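PDB 7DWN: predicted DNA-binding transcriptional regulator from Aliivibrio fischeri ES114, which probably binds promoter DNA as a tetrameric transcriptional regulator of the LysR family, with an N-terminal winged helix-turn-helix domain and a C-terminal regulatory domain. Local coordinates for residues 93-98 / 278-283; 163-168 / 266-271; 169-174 / 261-266; 194-199 / 225-230; 270-275 / 283-288. One frame throughout, in Å; residues are numbered along the deposited sequence.

Interaction 1 of 5, residues 93-98 / 278-283; sequences NVVQVA and HPAGEK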
# COMPACT_ATOMS: atom_id res chain seq x y z
N ASN A 93 31.67 4.24 0.82
CA ASN A 93 31.83 5.05 -0.38
C ASN A 93 31.03 4.51 -1.56
O ASN A 93 31.35 4.82 -2.72
CB ASN A 93 33.31 5.15 -0.76
CG ASN A 93 34.13 5.84 0.31
OD1 ASN A 93 33.65 6.73 1.01
ND2 ASN A 93 35.39 5.44 0.44
N VAL A 94 29.99 3.71 -1.31
CA VAL A 94 29.15 3.21 -2.39
C VAL A 94 28.25 4.33 -2.89
O VAL A 94 27.72 5.13 -2.10
CB VAL A 94 28.33 1.99 -1.92
CG1 VAL A 94 27.42 2.36 -0.75
CG2 VAL A 94 27.53 1.40 -3.07
N VAL A 95 28.09 4.41 -4.20
CA VAL A 95 27.21 5.38 -4.84
C VAL A 95 26.20 4.61 -5.67
O VAL A 95 26.58 3.88 -6.60
CB VAL A 95 28.00 6.38 -5.71
CG1 VAL A 95 27.08 7.45 -6.26
CG2 VAL A 95 29.12 7.01 -4.90
N GLN A 96 24.92 4.75 -5.32
CA GLN A 96 23.84 4.05 -6.00
C GLN A 96 23.42 4.88 -7.20
O GLN A 96 22.90 5.99 -7.05
CB GLN A 96 22.66 3.83 -5.05
CG GLN A 96 23.01 3.03 -3.81
CD GLN A 96 21.85 2.90 -2.85
OE1 GLN A 96 20.89 2.18 -3.11
NE2 GLN A 96 21.94 3.61 -1.72
N VAL A 97 23.63 4.34 -8.40
CA VAL A 97 23.33 5.03 -9.64
C VAL A 97 22.31 4.21 -10.41
O VAL A 97 22.60 3.08 -10.83
CB VAL A 97 24.59 5.26 -10.49
CG1 VAL A 97 24.21 5.84 -11.84
CG2 VAL A 97 25.55 6.19 -9.77
N ALA A 98 21.12 4.77 -10.59
CA ALA A 98 20.17 4.23 -11.55
C ALA A 98 20.45 4.85 -12.91
O ALA A 98 20.68 6.06 -13.01
CB ALA A 98 18.73 4.52 -11.11
N HIS A 278 26.67 11.91 0.40
CA HIS A 278 27.90 11.51 1.05
C HIS A 278 29.08 11.87 0.15
O HIS A 278 28.91 12.01 -1.07
CB HIS A 278 27.87 10.01 1.36
CG HIS A 278 27.61 9.14 0.17
ND1 HIS A 278 26.41 9.15 -0.50
CD2 HIS A 278 28.39 8.23 -0.45
CE1 HIS A 278 26.47 8.28 -1.50
NE2 HIS A 278 27.66 7.71 -1.49
N PRO A 279 30.27 12.05 0.72
CA PRO A 279 31.42 12.53 -0.09
C PRO A 279 31.63 11.77 -1.39
O PRO A 279 31.91 12.40 -2.42
CB PRO A 279 32.60 12.34 0.87
CG PRO A 279 31.99 12.55 2.23
CD PRO A 279 30.61 11.96 2.15
N ALA A 280 31.48 10.45 -1.39
CA ALA A 280 31.62 9.68 -2.63
C ALA A 280 30.54 10.06 -3.64
O ALA A 280 30.81 10.14 -4.85
CB ALA A 280 31.57 8.19 -2.33
N GLY A 281 29.31 10.29 -3.17
CA GLY A 281 28.25 10.71 -4.07
C GLY A 281 28.54 12.05 -4.71
O GLY A 281 28.34 12.23 -5.91
N GLU A 282 29.03 13.01 -3.92
CA GLU A 282 29.38 14.31 -4.48
C GLU A 282 30.55 14.19 -5.45
O GLU A 282 30.59 14.91 -6.45
CB GLU A 282 29.71 15.30 -3.36
CG GLU A 282 28.54 15.60 -2.43
CD GLU A 282 27.42 16.39 -3.08
OE1 GLU A 282 27.59 16.84 -4.24
OE2 GLU A 282 26.37 16.58 -2.44
N LYS A 283 31.50 13.29 -5.19
CA LYS A 283 32.59 13.09 -6.15
C LYS A 283 32.07 12.55 -7.47
O LYS A 283 32.46 13.02 -8.55
CB LYS A 283 33.65 12.16 -5.56
CG LYS A 283 34.71 11.75 -6.58
CD LYS A 283 35.96 11.21 -5.91
CE LYS A 283 37.01 10.83 -6.94
NZ LYS A 283 37.42 11.99 -7.78
O HOH W 1 31.78 8.43 1.02
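Two polar links tie the start of strand 94-99 to the first turn of helix 279-290. The direct one comes from His278, the N-cap residue of the helix, whose NE2 donates to Val94 O across 2.7 Å. The N-H...O angle is only 129°, so despite its shortness the bond is bent and weak. His278 holds CG in the crowded position between its backbone N and carbonyl carbon (chi1 55°), which folds the imidazole back over the helix start; Gly281 N lies 3.4 Å above the plane of the His278 ring, near its rim. The second link is a water. It donates to Asn93 OD1 at 2.5 Å and accepts from Ala280 N at 3.2 Å, giving a partner to a first-turn N-H that has no preceding helical carbonyl to bond. The same water sits in the plane of the imidazole, at its edge.

Apolar packing fills in between. Val95 turns CG2 anti to its carbonyl carbon, and this methyl meets Ala280 CB at 3.7 Å. Val95 CG1 reaches Gly281 CA at 4.1 Å; with no side chain on Gly281, the imidazole of His278 can fold in beside it. The methyl of Ala280 points at the strand, where Ala280 CB meets Asn93 CB at 3.8 Å.

The contact lies in the alpha/beta subdomain formed from both ends of the regulatory domain. Strand 94-99 runs between the parallel strands 123-128 and 145-149, Val94 turns to Leu87 of helix 85-90, and His278 also packs on Pro61 of the second subunit.

Interaction 2 of 5, residues 163-168 / 266-271; sequences LIAKTE and IEYYAY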
# COMPACT_ATOMS: atom_id res chain seq x y z
N LEU A 163 22.92 18.63 -17.54
CA LEU A 163 22.96 18.12 -18.91
C LEU A 163 24.35 17.56 -19.19
O LEU A 163 25.34 18.30 -19.15
CB LEU A 163 22.60 19.21 -19.90
CG LEU A 163 22.40 18.81 -21.37
CD1 LEU A 163 21.34 19.68 -22.01
CD2 LEU A 163 23.70 18.91 -22.15
N ILE A 164 24.42 16.26 -19.46
CA ILE A 164 25.71 15.64 -19.75
C ILE A 164 26.10 15.89 -21.20
O ILE A 164 27.22 16.34 -21.49
CB ILE A 164 25.67 14.14 -19.43
CG1 ILE A 164 25.30 13.92 -17.96
CG2 ILE A 164 27.01 13.49 -19.75
CD1 ILE A 164 26.13 14.74 -17.00
N ALA A 165 25.19 15.61 -22.13
CA ALA A 165 25.51 15.76 -23.54
C ALA A 165 24.24 15.83 -24.37
O ALA A 165 23.17 15.32 -23.99
CB ALA A 165 26.40 14.61 -24.04
N LYS A 166 24.38 16.48 -25.52
CA LYS A 166 23.38 16.55 -26.58
C LYS A 166 23.89 15.76 -27.78
O LYS A 166 24.99 16.02 -28.27
CB LYS A 166 23.09 18.00 -26.96
CG LYS A 166 22.04 18.18 -28.06
CD LYS A 166 22.69 18.35 -29.43
CE LYS A 166 21.65 18.31 -30.54
NZ LYS A 166 22.30 18.20 -31.88
N THR A 167 23.07 14.82 -28.24
CA THR A 167 23.42 13.84 -29.26
C THR A 167 22.27 13.80 -30.27
O THR A 167 21.30 14.55 -30.16
CB THR A 167 23.69 12.48 -28.60
OG1 THR A 167 24.61 12.67 -27.51
CG2 THR A 167 24.29 11.47 -29.56
N GLU A 168 22.37 12.93 -31.27
CA GLU A 168 21.31 12.76 -32.25
C GLU A 168 20.92 11.29 -32.38
O GLU A 168 21.76 10.39 -32.30
CB GLU A 168 21.73 13.28 -33.63
CG GLU A 168 22.22 14.72 -33.66
CD GLU A 168 22.52 15.20 -35.07
OE1 GLU A 168 21.64 15.84 -35.68
OE2 GLU A 168 23.62 14.91 -35.57
N ILE A 266 18.59 14.67 -29.21
CA ILE A 266 18.23 14.14 -27.90
C ILE A 266 19.27 14.64 -26.90
O ILE A 266 20.39 15.01 -27.27
CB ILE A 266 18.15 12.59 -27.86
CG1 ILE A 266 19.45 11.97 -28.38
CG2 ILE A 266 16.95 12.09 -28.65
CD1 ILE A 266 19.48 10.45 -28.28
N GLU A 267 18.89 14.66 -25.63
CA GLU A 267 19.77 15.11 -24.56
C GLU A 267 19.71 14.10 -23.42
O GLU A 267 18.64 13.54 -23.16
CB GLU A 267 19.37 16.50 -24.04
CG GLU A 267 19.31 17.57 -25.11
CD GLU A 267 18.47 18.75 -24.68
OE1 GLU A 267 17.95 18.73 -23.54
OE2 GLU A 267 18.32 19.70 -25.47
N TYR A 268 20.83 13.87 -22.74
CA TYR A 268 20.76 13.05 -21.54
C TYR A 268 21.39 13.76 -20.35
O TYR A 268 22.31 14.56 -20.49
CB TYR A 268 21.37 11.65 -21.74
CG TYR A 268 22.72 11.58 -22.39
CD1 TYR A 268 22.84 11.51 -23.77
CD2 TYR A 268 23.88 11.53 -21.63
CE1 TYR A 268 24.08 11.43 -24.37
CE2 TYR A 268 25.12 11.44 -22.22
CZ TYR A 268 25.22 11.39 -23.59
OH TYR A 268 26.45 11.31 -24.20
N TYR A 269 20.85 13.44 -19.17
CA TYR A 269 21.07 14.19 -17.95
C TYR A 269 21.46 13.28 -16.79
O TYR A 269 21.13 12.09 -16.76
CB TYR A 269 19.81 14.94 -17.52
CG TYR A 269 19.41 16.12 -18.37
CD1 TYR A 269 18.76 15.95 -19.59
CD2 TYR A 269 19.66 17.42 -17.94
CE1 TYR A 269 18.39 17.03 -20.36
CE2 TYR A 269 19.29 18.51 -18.70
CZ TYR A 269 18.65 18.31 -19.91
OH TYR A 269 18.29 19.39 -20.67
N ALA A 270 22.16 13.89 -15.83
CA ALA A 270 22.27 13.38 -14.48
C ALA A 270 21.26 14.12 -13.61
O ALA A 270 21.17 15.35 -13.67
CB ALA A 270 23.69 13.58 -13.94
N TYR A 271 20.50 13.37 -12.82
CA TYR A 271 19.49 13.92 -11.92
C TYR A 271 19.79 13.48 -10.50
O TYR A 271 20.37 12.41 -10.27
CB TYR A 271 18.08 13.45 -12.30
CG TYR A 271 17.64 13.73 -13.73
CD1 TYR A 271 17.43 15.03 -14.17
CD2 TYR A 271 17.41 12.69 -14.62
CE1 TYR A 271 17.01 15.29 -15.46
CE2 TYR A 271 17.00 12.94 -15.92
CZ TYR A 271 16.80 14.24 -16.33
OH TYR A 271 16.39 14.50 -17.62
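A classic beta bulge interrupts the antiparallel ladder between strands 160-174 and 264-272, the long pair spanning the regulatory domain, consistent with the cross-over strands of the periplasmic-binding-protein fold. Ile164 and Ala165 both face Tyr268, whose carbonyl O takes Ile164 N at 2.9 Å in the carbonyl plane and, more weakly, Ala165 N at 3.5 Å. Regular pairing then resumes: Tyr268 N donates to Ala165 O at 3.0 Å, almost along the C=O axis. Thr167 and Ile266 form a hydrogen-bonded pair with both bonds near straight.

The Tyr268 side chain, CG in the crowded position between N and the carbonyl carbon (chi1 48°), folds across the bulge. Ala165 O stands over one ring face, Thr167 OG1 meets the edge at Tyr268 CE1 (3.4 Å), and Ile164 CG2 touches Tyr268 CE2 (3.7 Å). On the other face of the sheet, Leu163 lies over the Tyr269 ring, its CB 3.6 Å from Tyr269 CE2. Tyr269 OH donates to Glu267 OE1 from above the carboxylate plane, at 3.0 Å.

The chemistry is therefore split: backbone bonds fix the register and absorb the extra residue, while two tyrosines with mixed apolar and polar surroundings clasp the opposite strand from both faces.

Interaction 3 of 5, residues 169-174 / 261-266; sequences LLPVSA and SLRLPI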
# COMPACT_ATOMS: atom_id res chain seq x y z
N LEU A 169 19.63 11.07 -32.57
CA LEU A 169 19.11 9.83 -33.14
C LEU A 169 19.29 9.89 -34.65
O LEU A 169 18.70 10.75 -35.32
CB LEU A 169 17.64 9.64 -32.78
CG LEU A 169 17.28 9.42 -31.32
CD1 LEU A 169 15.77 9.47 -31.12
CD2 LEU A 169 17.85 8.10 -30.84
N LEU A 170 20.11 8.99 -35.18
CA LEU A 170 20.42 8.87 -36.59
C LEU A 170 19.66 7.70 -37.19
O LEU A 170 19.73 6.59 -36.64
CB LEU A 170 21.92 8.67 -36.79
CG LEU A 170 22.84 9.66 -36.09
CD1 LEU A 170 24.30 9.28 -36.31
CD2 LEU A 170 22.58 11.08 -36.57
N PRO A 171 18.91 7.92 -38.27
CA PRO A 171 18.29 6.79 -38.99
C PRO A 171 19.35 6.04 -39.78
O PRO A 171 19.99 6.61 -40.67
CB PRO A 171 17.27 7.48 -39.90
CG PRO A 171 17.82 8.85 -40.12
CD PRO A 171 18.54 9.22 -38.84
N VAL A 172 19.53 4.77 -39.45
CA VAL A 172 20.62 3.99 -40.01
C VAL A 172 20.10 2.68 -40.58
O VAL A 172 19.06 2.15 -40.17
CB VAL A 172 21.73 3.71 -38.98
CG1 VAL A 172 22.40 5.00 -38.55
CG2 VAL A 172 21.16 2.96 -37.78
N SER A 173 20.86 2.17 -41.55
CA SER A 173 20.64 0.88 -42.19
C SER A 173 21.94 0.09 -42.22
O SER A 173 23.04 0.65 -42.20
CB SER A 173 20.15 1.02 -43.63
OG SER A 173 19.04 1.88 -43.72
N ALA A 174 21.80 -1.23 -42.30
CA ALA A 174 22.94 -2.10 -42.53
C ALA A 174 23.54 -1.83 -43.91
O ALA A 174 22.89 -1.30 -44.81
CB ALA A 174 22.52 -3.57 -42.43
N SER A 261 17.40 16.62 -41.77
CA SER A 261 16.19 16.89 -41.01
C SER A 261 15.62 15.64 -40.35
O SER A 261 14.78 15.76 -39.45
CB SER A 261 15.13 17.52 -41.93
OG SER A 261 14.90 16.71 -43.07
N LEU A 262 16.06 14.45 -40.76
CA LEU A 262 15.65 13.22 -40.10
C LEU A 262 16.49 12.92 -38.86
O LEU A 262 16.05 12.15 -38.00
CB LEU A 262 15.72 12.04 -41.07
CG LEU A 262 14.76 12.08 -42.26
CD1 LEU A 262 14.87 10.81 -43.09
CD2 LEU A 262 13.33 12.30 -41.80
N ARG A 263 17.69 13.49 -38.76
CA ARG A 263 18.51 13.34 -37.56
C ARG A 263 17.88 14.14 -36.43
O ARG A 263 17.71 15.36 -36.54
CB ARG A 263 19.93 13.81 -37.84
CG ARG A 263 20.64 13.06 -38.96
CD ARG A 263 22.06 13.57 -39.15
NE ARG A 263 22.85 12.73 -40.05
CZ ARG A 263 23.00 12.97 -41.35
NH1 ARG A 263 22.41 14.01 -41.91
NH2 ARG A 263 23.74 12.16 -42.10
N LEU A 264 17.54 13.47 -35.33
CA LEU A 264 16.73 14.12 -34.30
C LEU A 264 17.55 14.40 -33.06
O LEU A 264 18.22 13.49 -32.56
CB LEU A 264 15.53 13.23 -33.95
CG LEU A 264 14.63 12.85 -35.12
CD1 LEU A 264 13.79 11.64 -34.77
CD2 LEU A 264 13.76 14.02 -35.53
N PRO A 265 17.51 15.60 -32.50
CA PRO A 265 18.29 15.87 -31.29
C PRO A 265 17.70 15.17 -30.07
O PRO A 265 16.48 15.08 -29.91
CB PRO A 265 18.23 17.39 -31.15
CG PRO A 265 16.96 17.77 -31.82
CD PRO A 265 16.80 16.81 -32.97
N ILE A 266 18.59 14.67 -29.21
CA ILE A 266 18.23 14.14 -27.90
C ILE A 266 19.27 14.64 -26.90
O ILE A 266 20.39 15.01 -27.27
CB ILE A 266 18.15 12.59 -27.86
CG1 ILE A 266 19.45 11.97 -28.38
CG2 ILE A 266 16.95 12.09 -28.65
CD1 ILE A 266 19.48 10.45 -28.28
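Leu169 is the main projection here, and the hollow that takes it lies between the two branch tips of Ile266. The two side chains cross at about a right angle: Leu169 CG sits between those tips, 3.8 Å from Ile266 CG2, while Leu169 CD2 is 3.8 Å from Ile266 CD1. Each leucine methyl thus rests on one branch, CD1 on CG2 and CD2 on CD1. Leu169 has CG anti to its carbonyl carbon (chi1 -66°), which lays the isobutyl group over that neighbour; its CB passes Leu264 CB more loosely, at 4.3 Å.

A second fit is made by Leu170 and Arg263. Arg263 is extended from CG to NE, and Leu170 CD2 settles along this aliphatic rod, closest to Arg263 CD at 3.6 Å and reaching the guanidinium at its edge, in plane. Farther along, the Pro171 ring meets Leu262 at about a right angle, with Pro171 CG 3.9 Å from Leu262 CB.

Under these bumps runs a single antiparallel hydrogen-bonded pair. Leu169 N donates to Leu264 O at 2.8 Å and Leu264 N returns a bond to Leu169 O at 3.0 Å, both in the carbonyl planes. Before Leu264, segment 261-266 turns away from the strand; a CA-H...O contact from Arg263 CA to Leu169 O (3.4 Å) and side-chain packing carry the contact on to Pro171.

Helix 201-209 covers the Leu169 side through Met202 and Gln205, and meets Leu264 through Ile209. Strand 238-241 flanks Leu170 and brings Trp239 against Pro171 and Leu264, its NE1 bonding Leu262 O, while Ile256 of strand 254-256 packs on Leu170 and Arg263.

Interaction 4 of 5, residues 194-199 / 225-230; sequences LTYSST and DMLKIL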
# COMPACT_ATOMS: atom_id res chain seq x y z
N LEU A 194 12.38 -0.90 -37.52
CA LEU A 194 12.61 -1.40 -36.17
C LEU A 194 12.46 -0.22 -35.22
O LEU A 194 13.31 0.67 -35.19
CB LEU A 194 14.00 -2.02 -36.06
CG LEU A 194 14.40 -2.98 -37.19
CD1 LEU A 194 15.89 -3.23 -37.18
CD2 LEU A 194 13.63 -4.28 -37.07
N THR A 195 11.37 -0.21 -34.46
CA THR A 195 10.95 0.98 -33.74
C THR A 195 11.08 0.79 -32.23
O THR A 195 11.11 -0.33 -31.71
CB THR A 195 9.51 1.34 -34.09
OG1 THR A 195 9.17 2.60 -33.50
CG2 THR A 195 8.55 0.28 -33.57
N TYR A 196 11.17 1.92 -31.53
CA TYR A 196 10.93 1.94 -30.10
C TYR A 196 9.43 1.91 -29.83
O TYR A 196 8.61 1.99 -30.75
CB TYR A 196 11.55 3.18 -29.46
CG TYR A 196 13.03 3.36 -29.70
CD1 TYR A 196 13.96 2.72 -28.90
CD2 TYR A 196 13.49 4.18 -30.72
CE1 TYR A 196 15.32 2.88 -29.12
CE2 TYR A 196 14.84 4.34 -30.95
CZ TYR A 196 15.75 3.69 -30.14
OH TYR A 196 17.10 3.86 -30.36
N SER A 197 9.07 1.80 -28.56
CA SER A 197 7.71 2.12 -28.17
C SER A 197 7.46 3.60 -28.43
O SER A 197 8.29 4.45 -28.09
CB SER A 197 7.47 1.78 -26.70
OG SER A 197 6.13 2.05 -26.32
N SER A 198 6.33 3.91 -29.07
CA SER A 198 6.07 5.28 -29.49
C SER A 198 5.86 6.21 -28.30
O SER A 198 5.93 7.43 -28.47
CB SER A 198 4.87 5.33 -30.43
OG SER A 198 5.10 4.57 -31.60
N THR A 199 5.60 5.67 -27.11
CA THR A 199 5.46 6.49 -25.91
C THR A 199 6.77 6.71 -25.18
O THR A 199 6.84 7.59 -24.31
CB THR A 199 4.44 5.86 -24.96
OG1 THR A 199 4.83 4.51 -24.65
CG2 THR A 199 3.05 5.86 -25.58
N ASP A 225 20.06 -1.52 -27.86
CA ASP A 225 20.96 -2.57 -28.32
C ASP A 225 20.21 -3.62 -29.14
O ASP A 225 20.77 -4.16 -30.10
CB ASP A 225 21.65 -3.21 -27.12
CG ASP A 225 23.05 -3.70 -27.44
OD1 ASP A 225 23.87 -2.88 -27.91
OD2 ASP A 225 23.33 -4.90 -27.21
N MET A 226 18.95 -3.89 -28.79
CA MET A 226 18.14 -4.82 -29.57
C MET A 226 17.94 -4.31 -31.00
O MET A 226 18.16 -5.05 -31.97
CB MET A 226 16.79 -5.02 -28.87
CG MET A 226 16.04 -6.27 -29.28
SD MET A 226 16.88 -7.78 -28.76
CE MET A 226 17.63 -8.30 -30.30
N LEU A 227 17.51 -3.05 -31.13
CA LEU A 227 17.33 -2.46 -32.45
C LEU A 227 18.65 -2.42 -33.22
O LEU A 227 18.67 -2.66 -34.43
CB LEU A 227 16.77 -1.04 -32.33
CG LEU A 227 15.41 -0.87 -31.66
CD1 LEU A 227 14.95 0.58 -31.78
CD2 LEU A 227 14.38 -1.80 -32.26
N LYS A 228 19.75 -2.13 -32.53
CA LYS A 228 21.06 -2.09 -33.17
C LYS A 228 21.43 -3.46 -33.74
O LYS A 228 21.89 -3.57 -34.88
CB LYS A 228 22.11 -1.61 -32.17
CG LYS A 228 23.54 -1.68 -32.65
CD LYS A 228 24.49 -1.23 -31.55
CE LYS A 228 25.94 -1.39 -31.94
NZ LYS A 228 26.85 -1.03 -30.82
N ILE A 229 21.21 -4.51 -32.95
CA ILE A 229 21.51 -5.87 -33.41
C ILE A 229 20.65 -6.22 -34.61
O ILE A 229 21.15 -6.77 -35.61
CB ILE A 229 21.32 -6.88 -32.26
CG1 ILE A 229 22.42 -6.70 -31.22
CG2 ILE A 229 21.32 -8.29 -32.80
CD1 ILE A 229 22.31 -7.66 -30.06
N LEU A 230 19.36 -5.91 -34.56
CA LEU A 230 18.50 -6.25 -35.69
C LEU A 230 18.84 -5.43 -36.93
O LEU A 230 18.67 -5.92 -38.06
CB LEU A 230 17.03 -6.10 -35.32
CG LEU A 230 16.49 -7.23 -34.44
CD1 LEU A 230 14.98 -7.30 -34.51
CD2 LEU A 230 17.11 -8.57 -34.84
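Leu227 drives a methyl onto the face of Tyr196: CD1 stands 3.5 Å from the ring centroid and just 11° off the normal, a well-centred CH-pi contact. The other branch of the same leucine, CD2, turns to the strand, where it meets Thr195 O at 3.6 Å and Leu194 CB at 3.8 Å. One turn further along the helix, Leu194 CD1 presses on Leu230 CB at 3.6 Å, the two side chains crossing at about a right angle. Leu227 and Leu230 both point at the strand end, making one apolar ridge of the helix.

Torsions and polar ties set these groups in place. Tyr196 has CG anti to its carbonyl carbon (chi1 -56°), which swings the ring out of the chain and under Leu227. Its hydroxyl is hydrogen-bonded to Trp239 O and to Thr224 OG1, so the far end of the ring is fixed as well. Where the strand ends, Thr195 OG1 donates to Tyr196 O at 2.9 Å, on a carbonyl lone pair, steadying the turn-off. A MES molecule, probably from the crystallisation liquor, lies about 4 Å from the Tyr196 side chain and may mark the pocket between the subdomains.

The contact joins strand 191-195 and its exit loop to helix 224-232. Phe219 of the parallel neighbour strand 215-221 fills in around Leu194 and Leu230, Leu240 of strand 238-241 backs Tyr196 and Leu227, and on the helix Met226 packs on Ile108 of the third subunit.

Interaction 5 of 5, residues 270-275 / 283-288; sequences AYRYQA and KVWSIL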
# COMPACT_ATOMS: atom_id res chain seq x y z
N ALA A 270 22.16 13.89 -15.83
CA ALA A 270 22.27 13.38 -14.48
C ALA A 270 21.26 14.12 -13.61
O ALA A 270 21.17 15.35 -13.67
CB ALA A 270 23.69 13.58 -13.94
N TYR A 271 20.50 13.37 -12.82
CA TYR A 271 19.49 13.92 -11.92
C TYR A 271 19.79 13.48 -10.50
O TYR A 271 20.37 12.41 -10.27
CB TYR A 271 18.08 13.45 -12.30
CG TYR A 271 17.64 13.73 -13.73
CD1 TYR A 271 17.43 15.03 -14.17
CD2 TYR A 271 17.41 12.69 -14.62
CE1 TYR A 271 17.01 15.29 -15.46
CE2 TYR A 271 17.00 12.94 -15.92
CZ TYR A 271 16.80 14.24 -16.33
OH TYR A 271 16.39 14.50 -17.62
N ARG A 272 19.38 14.31 -9.54
CA ARG A 272 19.52 13.97 -8.13
C ARG A 272 18.42 14.68 -7.36
O ARG A 272 17.79 15.62 -7.85
CB ARG A 272 20.90 14.35 -7.59
CG ARG A 272 21.27 15.81 -7.80
CD ARG A 272 22.68 16.11 -7.32
NE ARG A 272 22.76 16.28 -5.88
CZ ARG A 272 23.89 16.53 -5.22
NH1 ARG A 272 25.03 16.63 -5.88
NH2 ARG A 272 23.88 16.67 -3.90
N TYR A 273 18.19 14.22 -6.13
CA TYR A 273 17.19 14.82 -5.26
C TYR A 273 17.75 15.34 -3.95
O TYR A 273 17.23 16.33 -3.43
CB TYR A 273 16.07 13.81 -4.95
CG TYR A 273 14.97 14.37 -4.08
CD1 TYR A 273 14.00 15.22 -4.61
CD2 TYR A 273 14.90 14.07 -2.73
CE1 TYR A 273 13.00 15.74 -3.82
CE2 TYR A 273 13.90 14.59 -1.92
CZ TYR A 273 12.95 15.42 -2.48
OH TYR A 273 11.95 15.95 -1.69
N GLN A 274 18.79 14.70 -3.40
CA GLN A 274 19.36 15.14 -2.14
C GLN A 274 20.26 16.35 -2.35
O GLN A 274 21.10 16.35 -3.25
CB GLN A 274 20.14 14.00 -1.49
CG GLN A 274 19.29 12.78 -1.15
CD GLN A 274 18.28 13.07 -0.05
OE1 GLN A 274 18.55 13.85 0.86
NE2 GLN A 274 17.11 12.45 -0.15
N ALA A 275 20.08 17.38 -1.52
CA ALA A 275 20.91 18.57 -1.63
C ALA A 275 22.37 18.25 -1.31
O ALA A 275 23.28 18.77 -1.95
CB ALA A 275 20.39 19.66 -0.70
N LYS A 283 31.50 13.29 -5.19
CA LYS A 283 32.59 13.09 -6.15
C LYS A 283 32.07 12.55 -7.47
O LYS A 283 32.46 13.02 -8.55
CB LYS A 283 33.65 12.16 -5.56
CG LYS A 283 34.71 11.75 -6.58
CD LYS A 283 35.96 11.21 -5.91
CE LYS A 283 37.01 10.83 -6.94
NZ LYS A 283 37.42 11.99 -7.78
N VAL A 284 31.19 11.55 -7.42
CA VAL A 284 30.63 10.99 -8.65
C VAL A 284 29.83 12.05 -9.39
O VAL A 284 29.91 12.16 -10.63
CB VAL A 284 29.78 9.75 -8.34
CG1 VAL A 284 29.07 9.27 -9.60
CG2 VAL A 284 30.65 8.64 -7.77
N TRP A 285 29.06 12.86 -8.66
CA TRP A 285 28.29 13.92 -9.30
C TRP A 285 29.20 14.95 -9.96
O TRP A 285 28.93 15.41 -11.08
CB TRP A 285 27.37 14.59 -8.28
CG TRP A 285 26.56 15.71 -8.86
CD1 TRP A 285 26.86 17.04 -8.83
CD2 TRP A 285 25.31 15.60 -9.55
NE1 TRP A 285 25.88 17.77 -9.46
CE2 TRP A 285 24.92 16.90 -9.91
CE3 TRP A 285 24.49 14.52 -9.90
CZ2 TRP A 285 23.73 17.15 -10.60
CZ3 TRP A 285 23.32 14.78 -10.58
CH2 TRP A 285 22.95 16.08 -10.93
N SER A 286 30.29 15.33 -9.29
CA SER A 286 31.23 16.27 -9.87
C SER A 286 31.86 15.72 -11.14
O SER A 286 32.03 16.44 -12.12
CB SER A 286 32.31 16.63 -8.85
OG SER A 286 33.41 17.27 -9.46
N ILE A 287 32.22 14.43 -11.13
CA ILE A 287 32.83 13.84 -12.31
C ILE A 287 31.82 13.74 -13.45
O ILE A 287 32.17 13.90 -14.63
CB ILE A 287 33.44 12.47 -11.96
CG1 ILE A 287 34.61 12.69 -11.00
CG2 ILE A 287 33.90 11.73 -13.20
CD1 ILE A 287 35.10 11.44 -10.31
N LEU A 288 30.54 13.51 -13.13
CA LEU A 288 29.50 13.51 -14.16
C LEU A 288 29.32 14.90 -14.75
O LEU A 288 29.19 15.05 -15.97
CB LEU A 288 28.19 12.99 -13.58
CG LEU A 288 28.06 11.48 -13.48
CD1 LEU A 288 26.89 11.10 -12.60
CD2 LEU A 288 27.90 10.89 -14.87
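Arg272 drapes its aliphatic part over the indole of Trp285, and its torsions explain how. CG takes the crowded position between the backbone N and the carbonyl carbon (chi1 55°), and the chain then runs straight to CD, which makes a CH-pi contact over the middle of the six-membered ring of Trp285, 3.3 Å from its centroid. There it kinks (chi3 -79°) and carries the guanidinium on over the five-membered ring. Arg272 CZ is 4.6 Å from the centroid of that Trp285 ring, a cation-pi contact. The two planes stand 86° apart, so the cation meets the indole edge-on, NH1 first, with Arg272 NH1 3.5 Å from Trp285 CG.

That upright pose is held from the other side. Arg272 NE and NH2 both grip Gln274 O, at 3.1 and 2.9 Å, with the oxygen in the guanidinium plane; NH2 also forms a salt bridge with Glu282, which would temper the charge.

Trp285 has CG anti to its backbone N, which sends the indole from the helix across to the strand. The benzo end of Trp285 reaches Ala270: Trp285 CZ3 is 3.6 Å from Ala270 CB and Trp285 CH2 3.3 Å from Ala270 O. Leu288, a turn later, touches Ala270 CB loosely.

Helix 279-290 thereby lies against the end of strand 264-272. Gln162 of strand 160-174 also touches Trp285, strand 145-149 packs Ile145 and Leu147 on Leu288, and Met111 of helix 101-114 closes on Leu288 from the neighbouring helix.

In the fold
Interactions 1 and 5 share helix 279-290 and lie about 8 Å apart between centres; the salt bridge from Glu282 to Arg272 joins them. Interactions 2 and 3 run on along the same two strands, 160-174 and 264-272, sharing Ile266, and interaction 5 takes over at the end of the second strand. Interaction 4 stands apart, joining the sheet 191-195/215-221 to helix 224-232. Chemistry follows place: interaction 2, partly exposed, relies on backbone ladder and tyrosines; of the buried contacts, interaction 3 adds leucine packing to one backbone pair, interaction 4 is apolar with a CH-pi contact, and interactions 1 and 5 bring an N-cap histidine bonded to the strand and a cation-pi pair.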